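Local coordinates for protein HP1028 (Helicobacter pylori, PDB 4INN) that probably binds and carries a small, largely apolar ligand inside a closed antiparallel beta-barrel of the lipocalin type, at residues A[41-46]-A[149-154]; A[50-55]-A[66-71]; A[94-99]-A[111-116]; A[123-128]-A[135-140]. The protein carries 1 engineered substitution. All coordinates share one frame; numbering follows the deposited sequence.

Three of the four contacts, interactions 2, 3 and 4, each join the two strands of a hairpin in the barrel wall, whereas interaction 1 brings the first strand and the loop after it against the last strand, so that interactions 2, 3 and 4 are nested within the chain it encloses. Interaction 2 is the most buried, interactions 3 and 4 are partly so, and interaction 1 lies at the surface, where waters and a side-chain amide take over from backbone pairing. Inside the barrel Trp152, Phe136, Leu97 and Phe55 link the contacts; interactions 1 and 4 also supply residues of the ligand pocket.

Interaction 1 of 4, residues A[41-46]-A[149-154]; sequences QTQEFL and TFTWKR
Gln41 and Lys153 form an antiparallel hydrogen-bonded pair: Gln41 N donates to Lys153 O at 2.8 Å, and Lys153 N returns a longer, more bent bond to Gln41 O. Beyond this pair, side chains do the joining. The Gln43 chain is extended, with CG anti to the backbone N (chi1 -165°), and reaches across to the strand so that its OE1 accepts from Thr151 N at 2.8 Å in a nearly straight bond, 174° at the hydrogen. An amide oxygen thus stands where a neighbouring strand would offer a carbonyl. Next to it the methyl CG2 of Thr42 sits squarely over the six-membered ring of Trp152, 3.5 Å from its centroid, a CH-pi contact. Farther along, Phe150 turns its edge to the face of Phe45 in a T-shaped pair with planes 64° apart; CE1 of Phe150 comes within 3.6 Å of Phe45 CG. Two waters fill in: one takes the indole proton, 3.1 Å from Trp152 NE1, and donates to Gln43 O, while the other lies within bonding distance of Gln41 O. The Lys153 ammonium makes weak bonds to Gln41 OE1 and to that second water.

A second shell sets these groups in place. Thr42 OG1 accepts from Ser51 N and Gln41 NE2 is bonded to Ser50 OG, while the Trp152 ring stacks on Phe136. Phe150 also belongs to the pocket holding a polyethylene glycol molecule, probably from the crystallisation liquor. Here strand 38-41 meets strand 147-154, the first-to-last strand closure of a lipocalin-type beta-barrel.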
loop_
_atom_site.group_PDB
_atom_site.type_symbol
_atom_site.label_atom_id
_atom_site.label_comp_id
_atom_site.label_asym_id
_atom_site.label_seq_id
_atom_site.Cartn_x
_atom_site.Cartn_y
_atom_site.Cartn_z
ATOM N N GLN A 41 6.446 2.452 5.906
ATOM C CA GLN A 41 6.505 3.861 5.522
ATOM C C GLN A 41 7.024 3.909 4.110
ATOM O O GLN A 41 8.125 3.450 3.849
ATOM C CB GLN A 41 7.433 4.656 6.461
ATOM C CG GLN A 41 7.500 6.133 6.083
ATOM C CD GLN A 41 8.535 6.932 6.863
ATOM O OE1 GLN A 41 8.976 6.537 7.941
ATOM N NE2 GLN A 41 8.885 8.109 6.323
ATOM N N THR A 42 6.237 4.464 3.208
ATOM C CA THR A 42 6.615 4.510 1.805
ATOM C C THR A 42 7.707 5.544 1.542
ATOM O O THR A 42 8.093 6.321 2.419
ATOM C CB THR A 42 5.421 4.859 0.916
ATOM O OG1 THR A 42 5.088 6.234 1.121
ATOM C CG2 THR A 42 4.214 3.957 1.216
ATOM N N GLN A 43 8.206 5.542 0.320
ATOM C CA GLN A 43 9.323 6.367 -0.065
ATOM C C GLN A 43 8.765 7.516 -0.835
ATOM O O GLN A 43 8.010 7.333 -1.764
ATOM C CB GLN A 43 10.286 5.569 -0.957
ATOM C CG GLN A 43 11.650 6.210 -1.116
ATOM C CD GLN A 43 12.591 5.436 -2.032
ATOM O OE1 GLN A 43 12.775 4.240 -1.905
ATOM N NE2 GLN A 43 13.206 6.138 -2.949
ATOM N N GLU A 44 9.126 8.711 -0.420
ATOM C CA GLU A 44 8.879 9.919 -1.182
ATOM C C GLU A 44 9.400 9.763 -2.619
ATOM O O GLU A 44 10.517 9.288 -2.820
ATOM C CB GLU A 44 9.632 11.036 -0.491
ATOM C CG GLU A 44 9.499 12.401 -1.125
ATOM C CD GLU A 44 10.121 13.456 -0.238
ATOM O OE1 GLU A 44 11.319 13.297 0.134
ATOM O OE2 GLU A 44 9.393 14.426 0.097
ATOM N N PHE A 45 8.578 10.154 -3.596
ATOM C CA PHE A 45 8.961 10.173 -5.002
ATOM C C PHE A 45 8.117 11.187 -5.735
ATOM O O PHE A 45 6.897 11.045 -5.773
ATOM C CB PHE A 45 8.742 8.813 -5.647
ATOM C CG PHE A 45 9.096 8.773 -7.113
ATOM C CD1 PHE A 45 10.402 8.980 -7.526
ATOM C CD2 PHE A 45 8.123 8.513 -8.070
ATOM C CE1 PHE A 45 10.735 8.948 -8.863
ATOM C CE2 PHE A 45 8.439 8.476 -9.411
ATOM C CZ PHE A 45 9.752 8.693 -9.815
ATOM N N LEU A 46 8.784 12.190 -6.330
ATOM C CA LEU A 46 8.150 13.352 -6.972
ATOM C C LEU A 46 7.103 14.031 -6.078
ATOM O O LEU A 46 7.405 14.348 -4.930
ATOM C CB LEU A 46 7.618 12.969 -8.355
ATOM C CG LEU A 46 8.521 13.288 -9.568
ATOM C CD1 LEU A 46 10.007 13.198 -9.262
ATOM C CD2 LEU A 46 8.145 12.393 -10.755
ATOM N N THR A 149 11.684 0.476 -8.556
ATOM C CA THR A 149 11.692 -0.230 -7.263
ATOM C C THR A 149 11.968 0.787 -6.181
ATOM O O THR A 149 12.837 1.631 -6.325
ATOM C CB THR A 149 12.717 -1.417 -7.231
ATOM O OG1 THR A 149 12.280 -2.448 -8.127
ATOM C CG2 THR A 149 12.839 -2.026 -5.839
ATOM N N PHE A 150 11.178 0.731 -5.112
ATOM C CA PHE A 150 11.290 1.672 -3.999
ATOM C C PHE A 150 11.532 0.897 -2.726
ATOM O O PHE A 150 11.234 -0.307 -2.645
ATOM C CB PHE A 150 9.977 2.416 -3.866
ATOM C CG PHE A 150 9.604 3.265 -5.075
ATOM C CD1 PHE A 150 10.053 4.548 -5.189
ATOM C CD2 PHE A 150 8.739 2.773 -6.054
ATOM C CE1 PHE A 150 9.684 5.331 -6.258
ATOM C CE2 PHE A 150 8.379 3.531 -7.135
ATOM C CZ PHE A 150 8.856 4.821 -7.247
ATOM N N THR A 151 12.034 1.541 -1.692
ATOM C CA THR A 151 12.092 0.808 -0.439
ATOM C C THR A 151 11.198 1.379 0.673
ATOM O O THR A 151 11.262 2.543 1.016
ATOM C CB THR A 151 13.520 0.360 -0.029
ATOM O OG1 THR A 151 13.737 0.620 1.359
ATOM C CG2 THR A 151 14.565 1.001 -0.852
ATOM N N TRP A 152 10.343 0.508 1.196
ATOM C CA TRP A 152 9.332 0.835 2.196
ATOM C C TRP A 152 9.785 0.244 3.533
ATOM O O TRP A 152 9.924 -0.977 3.628
ATOM C CB TRP A 152 8.004 0.193 1.789
ATOM C CG TRP A 152 7.350 0.841 0.620
ATOM C CD1 TRP A 152 7.936 1.639 -0.294
ATOM C CD2 TRP A 152 5.984 0.730 0.235
ATOM N NE1 TRP A 152 7.027 2.067 -1.214
ATOM C CE2 TRP A 152 5.814 1.517 -0.921
ATOM C CE3 TRP A 152 4.875 0.063 0.772
ATOM C CZ2 TRP A 152 4.589 1.660 -1.569
ATOM C CZ3 TRP A 152 3.645 0.198 0.132
ATOM C CH2 TRP A 152 3.511 1.000 -1.032
ATOM N N LYS A 153 10.046 1.097 4.531
ATOM C CA LYS A 153 10.554 0.634 5.805
ATOM C C LYS A 153 9.443 0.029 6.625
ATOM O O LYS A 153 8.380 0.615 6.752
ATOM C CB LYS A 153 11.149 1.775 6.645
ATOM C CG LYS A 153 12.642 2.022 6.467
ATOM C CD LYS A 153 12.913 3.352 5.754
ATOM C CE LYS A 153 12.845 4.543 6.716
ATOM N NZ LYS A 153 11.836 5.605 6.361
ATOM N N ARG A 154 9.718 -1.118 7.236
ATOM C CA ARG A 154 8.817 -1.676 8.208
ATOM C C ARG A 154 8.904 -0.938 9.528
ATOM O O ARG A 154 9.987 -0.661 10.009
ATOM C CB ARG A 154 9.117 -3.140 8.450
ATOM C CG ARG A 154 7.884 -3.808 9.002
ATOM C CD ARG A 154 8.198 -5.133 9.584
ATOM N NE ARG A 154 7.059 -5.612 10.346
ATOM C CZ ARG A 154 6.056 -6.312 9.854
ATOM N NH1 ARG A 154 6.003 -6.615 8.562
ATOM N NH2 ARG A 154 5.092 -6.695 10.663
HETATM O O HOH W 1 10.703 4.992 3.252
HETATM O O HOH W 2 7.068 4.845 -2.576
#

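Interaction 2 of 4, residues A[50-55]-A[66-71]; sequences SSFVEF and GISDVD
With CG of Phe52 beside its own backbone N (chi1 -62°) and CG2 of Val70 likewise beside its N, the ring and the methyl are brought together: Val70 CG2 lies over one ring face, 4.2 Å from the centroid and displaced toward the rim, in a CH-pi contact. The same methyl packs on Ser50, 3.5 Å from its CB. The hydroxyl of Ser50 has a polar partner outside the hairpin, at Thr42 O.

Three backbone bonds tie strand 51-58 to strand 61-69 and the turn after it. Phe52 N donates to Ser68 O at 2.8 Å. Ile67 N donates to Phe52 O, also at 2.8 Å, and Val70 N reaches Ser50 O from well above the carbonyl plane. A classic bulge sets two residues, Ile67 and Ser68, against the single Phe52, and the distal methyl of Ile67, CD1, rests 4.0 Å from Glu54 CB. Leu155, Leu163 and Leu165 pack on Phe52.

The acids find their counter-charges outside the hairpin, Glu54 in a salt bridge with Arg167 and Asp69 in one with Lys92. Between the two strands themselves, cohesion therefore comes from main-chain bonds and apolar packing, while charge pairing ties the hairpin to its surroundings.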
loop_
_atom_site.group_PDB
_atom_site.type_symbol
_atom_site.label_atom_id
_atom_site.label_comp_id
_atom_site.label_asym_id
_atom_site.label_seq_id
_atom_site.Cartn_x
_atom_site.Cartn_y
_atom_site.Cartn_z
ATOM N N SER A 50 5.788 10.567 1.100
ATOM C CA SER A 50 5.906 9.500 2.078
ATOM C C SER A 50 4.573 9.333 2.827
ATOM O O SER A 50 3.965 10.314 3.275
ATOM C CB SER A 50 7.029 9.829 3.065
ATOM O OG SER A 50 7.443 8.653 3.739
ATOM N N SER A 51 4.097 8.100 2.921
ATOM C CA SER A 51 2.868 7.822 3.668
ATOM C C SER A 51 3.018 6.541 4.427
ATOM O O SER A 51 3.929 5.764 4.168
ATOM C CB SER A 51 1.625 7.814 2.760
ATOM O OG SER A 51 1.602 6.681 1.911
ATOM N N PHE A 52 2.181 6.374 5.444
ATOM C CA PHE A 52 2.172 5.154 6.238
ATOM C C PHE A 52 1.028 4.324 5.675
ATOM O O PHE A 52 -0.099 4.839 5.478
ATOM C CB PHE A 52 1.945 5.429 7.722
ATOM C CG PHE A 52 3.022 6.283 8.389
ATOM C CD1 PHE A 52 4.330 5.783 8.581
ATOM C CD2 PHE A 52 2.710 7.556 8.897
ATOM C CE1 PHE A 52 5.291 6.557 9.225
ATOM C CE2 PHE A 52 3.665 8.324 9.557
ATOM C CZ PHE A 52 4.951 7.831 9.719
ATOM N N VAL A 53 1.336 3.059 5.396
ATOM C CA VAL A 53 0.381 2.114 4.861
ATOM C C VAL A 53 0.392 0.799 5.600
ATOM O O VAL A 53 1.429 0.401 6.079
ATOM C CB VAL A 53 0.698 1.773 3.408
ATOM C CG1 VAL A 53 0.663 3.038 2.564
ATOM C CG2 VAL A 53 2.043 1.079 3.298
ATOM N N GLU A 54 -0.766 0.136 5.664
ATOM C CA GLU A 54 -0.885 -1.186 6.261
ATOM C C GLU A 54 -1.196 -2.294 5.278
ATOM O O GLU A 54 -2.176 -2.218 4.565
ATOM C CB GLU A 54 -1.972 -1.207 7.335
ATOM C CG GLU A 54 -2.155 -2.588 7.974
ATOM C CD GLU A 54 -2.891 -2.559 9.298
ATOM O OE1 GLU A 54 -3.425 -1.483 9.678
ATOM O OE2 GLU A 54 -2.941 -3.617 9.974
ATOM N N PHE A 55 -0.388 -3.349 5.294
ATOM C CA PHE A 55 -0.654 -4.553 4.500
ATOM C C PHE A 55 -1.441 -5.547 5.372
ATOM O O PHE A 55 -1.161 -5.661 6.564
ATOM C CB PHE A 55 0.651 -5.210 4.017
ATOM C CG PHE A 55 1.283 -4.551 2.831
ATOM C CD1 PHE A 55 1.215 -5.132 1.578
ATOM C CD2 PHE A 55 2.022 -3.394 2.970
ATOM C CE1 PHE A 55 1.824 -4.563 0.469
ATOM C CE2 PHE A 55 2.628 -2.804 1.874
ATOM C CZ PHE A 55 2.536 -3.398 0.617
ATOM N N GLY A 66 -4.145 2.969 2.985
ATOM C CA GLY A 66 -3.312 4.071 3.486
ATOM C C GLY A 66 -3.821 4.552 4.833
ATOM O O GLY A 66 -5.011 4.613 5.050
ATOM N N ILE A 67 -2.922 4.889 5.743
ATOM C CA ILE A 67 -3.317 5.328 7.062
ATOM C C ILE A 67 -3.279 6.855 7.118
ATOM O O ILE A 67 -4.295 7.494 7.335
ATOM C CB ILE A 67 -2.402 4.683 8.124
ATOM C CG1 ILE A 67 -2.733 3.197 8.242
ATOM C CG2 ILE A 67 -2.518 5.394 9.474
ATOM C CD1 ILE A 67 -1.718 2.441 9.043
ATOM N N SER A 68 -2.099 7.423 6.897
ATOM C CA SER A 68 -1.911 8.878 6.826
ATOM C C SER A 68 -0.568 9.183 6.179
ATOM O O SER A 68 0.282 8.301 6.022
ATOM C CB SER A 68 -1.961 9.527 8.213
ATOM O OG SER A 68 -0.998 8.936 9.092
ATOM N N ASP A 69 -0.383 10.440 5.813
ATOM C CA ASP A 69 0.881 10.922 5.326
ATOM C C ASP A 69 1.770 11.166 6.505
ATOM O O ASP A 69 1.319 11.470 7.595
ATOM C CB ASP A 69 0.710 12.231 4.542
ATOM C CG ASP A 69 -0.062 12.041 3.221
ATOM O OD1 ASP A 69 -0.666 13.038 2.753
ATOM O OD2 ASP A 69 -0.083 10.914 2.659
ATOM N N VAL A 70 3.058 11.055 6.256
ATOM C CA VAL A 70 4.059 11.221 7.285
ATOM C C VAL A 70 3.953 12.558 7.992
ATOM O O VAL A 70 4.176 12.641 9.192
ATOM C CB VAL A 70 5.456 11.090 6.674
ATOM C CG1 VAL A 70 6.523 11.502 7.658
ATOM C CG2 VAL A 70 5.678 9.654 6.251
ATOM N N ASP A 71 3.615 13.597 7.239
ATOM C CA ASP A 71 3.566 14.956 7.776
ATOM C C ASP A 71 2.241 15.282 8.476
ATOM O O ASP A 71 1.945 16.443 8.704
ATOM C CB ASP A 71 3.869 15.968 6.658
ATOM C CG ASP A 71 2.818 15.967 5.545
ATOM O OD1 ASP A 71 1.614 15.752 5.824
ATOM O OD2 ASP A 71 3.197 16.216 4.379
#

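Interaction 3 of 4, residues A[94-99]-A[111-116]; sequences VVFLSD and GKAYNF
Phe96 and Tyr114 are joined in an antiparallel beta hairpin, strands 95-104 and 107-115, whose short segments approach to 4.5 Å with directions 167° apart. Tyr114 N donates to Phe96 O at 2.6 Å, and that oxygen also receives the CA-H of Ala113. Ser98 and Lys112 then exchange a reciprocal pair of bonds, Ser98 N to Lys112 O at 3.1 Å and Lys112 N to Ser98 O at 3.0 Å. On the side of strand 61-69 the barrel wall carries a classic beta bulge, in which Ala64 is matched by two residues, Phe96 and Leu97.

The side chains sort by face. Leu97 and Ala113 project together as a non-hydrogen-bonded pair, Leu97 packing on Phe55. Leu97 turns CG away from its own N (chi1 174°), which carries CD1 over the neighbouring strand, 3.6 Å from Lys112 O. Ser98 and Lys112 occupy the other face. At the open end of the hairpin the ring of Phe116 presents its edge to Val94 and Phe96, while its face receives CE2 of Tyr114. The Tyr114 hydroxyl is bonded to Asp78. The closest touch of the Phe116 edge is CE2, 3.9 Å from CB of Phe96.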
loop_
_atom_site.group_PDB
_atom_site.type_symbol
_atom_site.label_atom_id
_atom_site.label_comp_id
_atom_site.label_asym_id
_atom_site.label_seq_id
_atom_site.Cartn_x
_atom_site.Cartn_y
_atom_site.Cartn_z
ATOM N N VAL A 94 -8.773 3.212 2.646
ATOM C CA VAL A 94 -9.233 2.618 1.427
ATOM C C VAL A 94 -8.113 1.788 0.790
ATOM O O VAL A 94 -6.951 2.199 0.738
ATOM C CB VAL A 94 -9.695 3.716 0.461
ATOM C CG1 VAL A 94 -9.919 3.182 -0.955
ATOM C CG2 VAL A 94 -10.963 4.367 1.003
ATOM N N VAL A 95 -8.505 0.628 0.276
ATOM C CA VAL A 95 -7.626 -0.297 -0.377
ATOM C C VAL A 95 -7.143 0.244 -1.690
ATOM O O VAL A 95 -7.933 0.477 -2.601
ATOM C CB VAL A 95 -8.340 -1.612 -0.650
ATOM C CG1 VAL A 95 -7.512 -2.484 -1.575
ATOM C CG2 VAL A 95 -8.640 -2.320 0.660
ATOM N N PHE A 96 -5.830 0.422 -1.789
ATOM C CA PHE A 96 -5.203 0.825 -3.052
ATOM C C PHE A 96 -4.388 -0.305 -3.665
ATOM O O PHE A 96 -4.027 -0.225 -4.842
ATOM C CB PHE A 96 -4.334 2.069 -2.856
ATOM C CG PHE A 96 -3.074 1.823 -2.086
ATOM C CD1 PHE A 96 -1.909 1.505 -2.741
ATOM C CD2 PHE A 96 -3.067 1.932 -0.712
ATOM C CE1 PHE A 96 -0.764 1.256 -2.055
ATOM C CE2 PHE A 96 -1.906 1.682 0.007
ATOM C CZ PHE A 96 -0.747 1.334 -0.673
ATOM N N LEU A 97 -4.097 -1.349 -2.885
ATOM C CA LEU A 97 -3.309 -2.480 -3.376
ATOM C C LEU A 97 -4.066 -3.753 -3.094
ATOM O O LEU A 97 -4.551 -3.951 -2.000
ATOM C CB LEU A 97 -1.937 -2.507 -2.708
ATOM C CG LEU A 97 -0.941 -3.658 -2.911
ATOM C CD1 LEU A 97 -0.930 -4.214 -4.317
ATOM C CD2 LEU A 97 0.457 -3.154 -2.631
ATOM N N SER A 98 -4.170 -4.609 -4.092
ATOM C CA SER A 98 -4.884 -5.862 -3.963
ATOM C C SER A 98 -4.231 -6.958 -4.781
ATOM O O SER A 98 -3.438 -6.684 -5.678
ATOM C CB SER A 98 -6.332 -5.678 -4.415
ATOM O OG SER A 98 -6.406 -4.662 -5.383
ATOM N N ASP A 99 -4.549 -8.193 -4.382
ATOM C CA ASP A 99 -4.325 -9.429 -5.120
ATOM C C ASP A 99 -2.895 -9.917 -5.118
ATOM O O ASP A 99 -2.507 -10.710 -5.979
ATOM C CB ASP A 99 -4.909 -9.353 -6.550
ATOM C CG ASP A 99 -6.469 -9.328 -6.578
ATOM O OD1 ASP A 99 -7.171 -9.727 -5.589
ATOM O OD2 ASP A 99 -6.992 -8.886 -7.626
ATOM N N GLY A 111 0.118 -8.308 -7.871
ATOM C CA GLY A 111 -0.645 -7.239 -7.251
ATOM C C GLY A 111 -0.972 -6.108 -8.210
ATOM O O GLY A 111 -0.341 -5.959 -9.259
ATOM N N LYS A 112 -1.965 -5.309 -7.843
ATOM C CA LYS A 112 -2.315 -4.120 -8.594
ATOM C C LYS A 112 -2.542 -2.957 -7.638
ATOM O O LYS A 112 -3.321 -3.060 -6.697
ATOM C CB LYS A 112 -3.552 -4.389 -9.405
ATOM C CG LYS A 112 -3.394 -5.544 -10.371
ATOM C CD LYS A 112 -4.355 -5.367 -11.541
ATOM C CE LYS A 112 -3.846 -4.332 -12.549
ATOM N NZ LYS A 112 -4.930 -3.789 -13.425
ATOM N N ALA A 113 -1.830 -1.863 -7.872
ATOM C CA ALA A 113 -1.916 -0.689 -7.033
ATOM C C ALA A 113 -2.587 0.494 -7.738
ATOM O O ALA A 113 -2.092 0.986 -8.755
ATOM C CB ALA A 113 -0.547 -0.294 -6.558
ATOM N N TYR A 114 -3.696 0.970 -7.181
ATOM C CA TYR A 114 -4.229 2.251 -7.610
ATOM C C TYR A 114 -3.388 3.358 -7.015
ATOM O O TYR A 114 -2.980 3.268 -5.868
ATOM C CB TYR A 114 -5.703 2.412 -7.208
ATOM C CG TYR A 114 -6.278 3.769 -7.564
ATOM C CD1 TYR A 114 -6.533 4.130 -8.904
ATOM C CD2 TYR A 114 -6.549 4.707 -6.568
ATOM C CE1 TYR A 114 -7.057 5.383 -9.219
ATOM C CE2 TYR A 114 -7.066 5.954 -6.881
ATOM C CZ TYR A 114 -7.324 6.295 -8.198
ATOM O OH TYR A 114 -7.847 7.555 -8.460
ATOM N N ASN A 115 -3.144 4.411 -7.788
ATOM C CA ASN A 115 -2.378 5.567 -7.307
ATOM C C ASN A 115 -3.192 6.869 -7.292
ATOM O O ASN A 115 -3.519 7.410 -8.336
ATOM C CB ASN A 115 -1.158 5.746 -8.180
ATOM C CG ASN A 115 -0.300 6.897 -7.735
ATOM O OD1 ASN A 115 -0.238 7.206 -6.559
ATOM N ND2 ASN A 115 0.374 7.531 -8.672
ATOM N N PHE A 116 -3.489 7.371 -6.099
ATOM C CA PHE A 116 -4.386 8.517 -5.890
ATOM C C PHE A 116 -3.861 9.800 -6.512
ATOM O O PHE A 116 -4.646 10.638 -6.947
ATOM C CB PHE A 116 -4.601 8.740 -4.380
ATOM C CG PHE A 116 -5.525 7.749 -3.771
ATOM C CD1 PHE A 116 -6.882 8.020 -3.666
ATOM C CD2 PHE A 116 -5.056 6.513 -3.329
ATOM C CE1 PHE A 116 -7.748 7.085 -3.109
ATOM C CE2 PHE A 116 -5.933 5.571 -2.779
ATOM C CZ PHE A 116 -7.279 5.858 -2.682
#

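Interaction 4 of 4, residues A[123-128]-A[135-140]; sequences YVRVAQ and EFTSSY
Phe136 and Val124 meet on the inner wall of a regular antiparallel beta hairpin, strands 120-128 and 134-139 of the barrel. From CB the Phe136 side chain swings CG opposite the main-chain N (chi1 177°), which leans the ring over strand 120-128. Its CD1 lies 3.8 Å from Val126 CG2; CE1, one atom farther, meets Val124 CG1 at 3.4 Å; at the tip, CZ falls between the two methyls of Val124, 3.6 Å from CG1 and 3.7 Å from CG2. The ring is thus wedged along two valines of one strand, and it also touches Leu97.

Along the backbone, Tyr123 with Ser139, Arg125 with Thr137 and Ala127 with Glu135 each exchange two N-H to O bonds, the straightest being Ala127 N to Glu135 O at 173°. On the other face Thr137 CG2 lies over the guanidinium of Arg125, whose NE is bonded to Trp143 O, while Thr137 OG1 finds Thr149 OG1. Ser138 and Tyr140 belong to the pocket occupied by the polyethylene glycol. Near that end Tyr123 turns its ring edge to a carbonyl, CE2 standing 3.3 Å from Tyr140 O.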
loop_
_atom_site.group_PDB
_atom_site.type_symbol
_atom_site.label_atom_id
_atom_site.label_comp_id
_atom_site.label_asym_id
_atom_site.label_seq_id
_atom_site.Cartn_x
_atom_site.Cartn_y
_atom_site.Cartn_z
ATOM N N TYR A 123 0.892 -2.488 -11.979
ATOM C CA TYR A 123 1.176 -3.833 -11.524
ATOM C C TYR A 123 2.261 -3.753 -10.459
ATOM O O TYR A 123 3.189 -2.971 -10.589
ATOM C CB TYR A 123 1.644 -4.694 -12.682
ATOM C CG TYR A 123 0.644 -4.813 -13.790
ATOM C CD1 TYR A 123 -0.366 -5.790 -13.739
ATOM C CD2 TYR A 123 0.696 -3.968 -14.909
ATOM C CE1 TYR A 123 -1.296 -5.911 -14.766
ATOM C CE2 TYR A 123 -0.214 -4.100 -15.946
ATOM C CZ TYR A 123 -1.212 -5.071 -15.859
ATOM O OH TYR A 123 -2.136 -5.223 -16.870
ATOM N N VAL A 124 2.122 -4.554 -9.405
ATOM C CA VAL A 124 3.027 -4.501 -8.266
ATOM C C VAL A 124 3.583 -5.888 -7.945
ATOM O O VAL A 124 2.821 -6.884 -7.938
ATOM C CB VAL A 124 2.304 -3.909 -7.023
ATOM C CG1 VAL A 124 3.117 -4.100 -5.750
ATOM C CG2 VAL A 124 2.021 -2.412 -7.232
ATOM N N ARG A 125 4.903 -5.953 -7.710
ATOM C CA ARG A 125 5.508 -7.116 -7.024
ATOM C C ARG A 125 6.395 -6.659 -5.849
ATOM O O ARG A 125 6.791 -5.515 -5.786
ATOM C CB ARG A 125 6.226 -8.103 -7.961
ATOM C CG ARG A 125 7.355 -7.540 -8.794
ATOM C CD ARG A 125 7.988 -8.656 -9.588
ATOM N NE ARG A 125 8.861 -8.197 -10.668
ATOM C CZ ARG A 125 10.119 -7.755 -10.549
ATOM N NH1 ARG A 125 10.706 -7.639 -9.367
ATOM N NH2 ARG A 125 10.798 -7.384 -11.639
ATOM N N VAL A 126 6.612 -7.559 -4.894
ATOM C CA VAL A 126 7.274 -7.223 -3.665
ATOM C C VAL A 126 8.226 -8.348 -3.248
ATOM O O VAL A 126 7.885 -9.527 -3.308
ATOM C CB VAL A 126 6.271 -6.960 -2.507
ATOM C CG1 VAL A 126 7.033 -6.660 -1.223
ATOM C CG2 VAL A 126 5.347 -5.793 -2.819
ATOM N N ALA A 127 9.419 -7.928 -2.832
ATOM C CA ALA A 127 10.404 -8.792 -2.200
ATOM C C ALA A 127 10.629 -8.222 -0.794
ATOM O O ALA A 127 10.840 -7.027 -0.653
ATOM C CB ALA A 127 11.703 -8.772 -3.009
ATOM N N GLN A 128 10.588 -9.047 0.239
ATOM C CA GLN A 128 10.783 -8.553 1.600
ATOM C C GLN A 128 12.167 -8.920 2.157
ATOM O O GLN A 128 12.615 -10.050 2.000
ATOM C CB GLN A 128 9.712 -9.127 2.503
ATOM C CG GLN A 128 9.829 -8.644 3.946
ATOM C CD GLN A 128 8.587 -8.881 4.762
ATOM O OE1 GLN A 128 7.906 -9.883 4.617
ATOM N NE2 GLN A 128 8.295 -7.948 5.639
ATOM N N GLU A 135 11.139 -4.172 -0.746
ATOM C CA GLU A 135 11.524 -3.633 -2.032
ATOM C C GLU A 135 10.282 -3.727 -2.896
ATOM O O GLU A 135 9.904 -4.812 -3.303
ATOM C CB GLU A 135 12.660 -4.425 -2.646
ATOM C CG GLU A 135 13.826 -4.608 -1.702
ATOM C CD GLU A 135 15.112 -4.872 -2.449
ATOM O OE1 GLU A 135 15.250 -5.943 -3.107
ATOM O OE2 GLU A 135 15.983 -3.976 -2.391
ATOM N N PHE A 136 9.663 -2.581 -3.162
ATOM C CA PHE A 136 8.327 -2.516 -3.727
ATOM C C PHE A 136 8.427 -2.041 -5.171
ATOM O O PHE A 136 8.809 -0.885 -5.423
ATOM C CB PHE A 136 7.504 -1.544 -2.886
ATOM C CG PHE A 136 6.126 -1.317 -3.385
ATOM C CD1 PHE A 136 5.068 -2.001 -2.837
ATOM C CD2 PHE A 136 5.872 -0.380 -4.386
ATOM C CE1 PHE A 136 3.785 -1.791 -3.287
ATOM C CE2 PHE A 136 4.580 -0.165 -4.840
ATOM C CZ PHE A 136 3.543 -0.872 -4.288
ATOM N N THR A 137 8.113 -2.928 -6.107
ATOM C CA THR A 137 8.350 -2.671 -7.516
ATOM C C THR A 137 7.067 -2.334 -8.219
ATOM O O THR A 137 6.201 -3.174 -8.364
ATOM C CB THR A 137 8.996 -3.878 -8.250
ATOM O OG1 THR A 137 10.289 -4.185 -7.687
ATOM C CG2 THR A 137 9.148 -3.577 -9.789
ATOM N N SER A 138 6.982 -1.106 -8.700
ATOM C CA SER A 138 5.791 -0.584 -9.368
ATOM C C SER A 138 5.997 -0.384 -10.890
ATOM O O SER A 138 6.947 0.275 -11.312
ATOM C CB SER A 138 5.456 0.745 -8.722
ATOM O OG SER A 138 4.068 0.950 -8.758
ATOM N N SER A 139 5.092 -0.913 -11.705
ATOM C CA SER A 139 5.335 -1.059 -13.146
ATOM C C SER A 139 4.092 -0.972 -14.045
ATOM O O SER A 139 2.960 -0.935 -13.568
ATOM C CB SER A 139 5.957 -2.425 -13.395
ATOM O OG SER A 139 4.964 -3.438 -13.264
ATOM N N TYR A 140 4.350 -1.044 -15.355
ATOM C CA TYR A 140 3.362 -0.841 -16.400
ATOM C C TYR A 140 2.614 -1.989 -17.152
ATOM O O TYR A 140 1.453 -1.732 -17.422
ATOM C CB TYR A 140 3.881 0.203 -17.423
ATOM C CG TYR A 140 3.809 1.668 -16.958
ATOM C CD1 TYR A 140 4.886 2.267 -16.272
ATOM C CD2 TYR A 140 2.677 2.470 -17.223
ATOM C CE1 TYR A 140 4.838 3.604 -15.853
ATOM C CE2 TYR A 140 2.616 3.812 -16.803
ATOM C CZ TYR A 140 3.697 4.379 -16.111
ATOM O OH TYR A 140 3.661 5.701 -15.668
#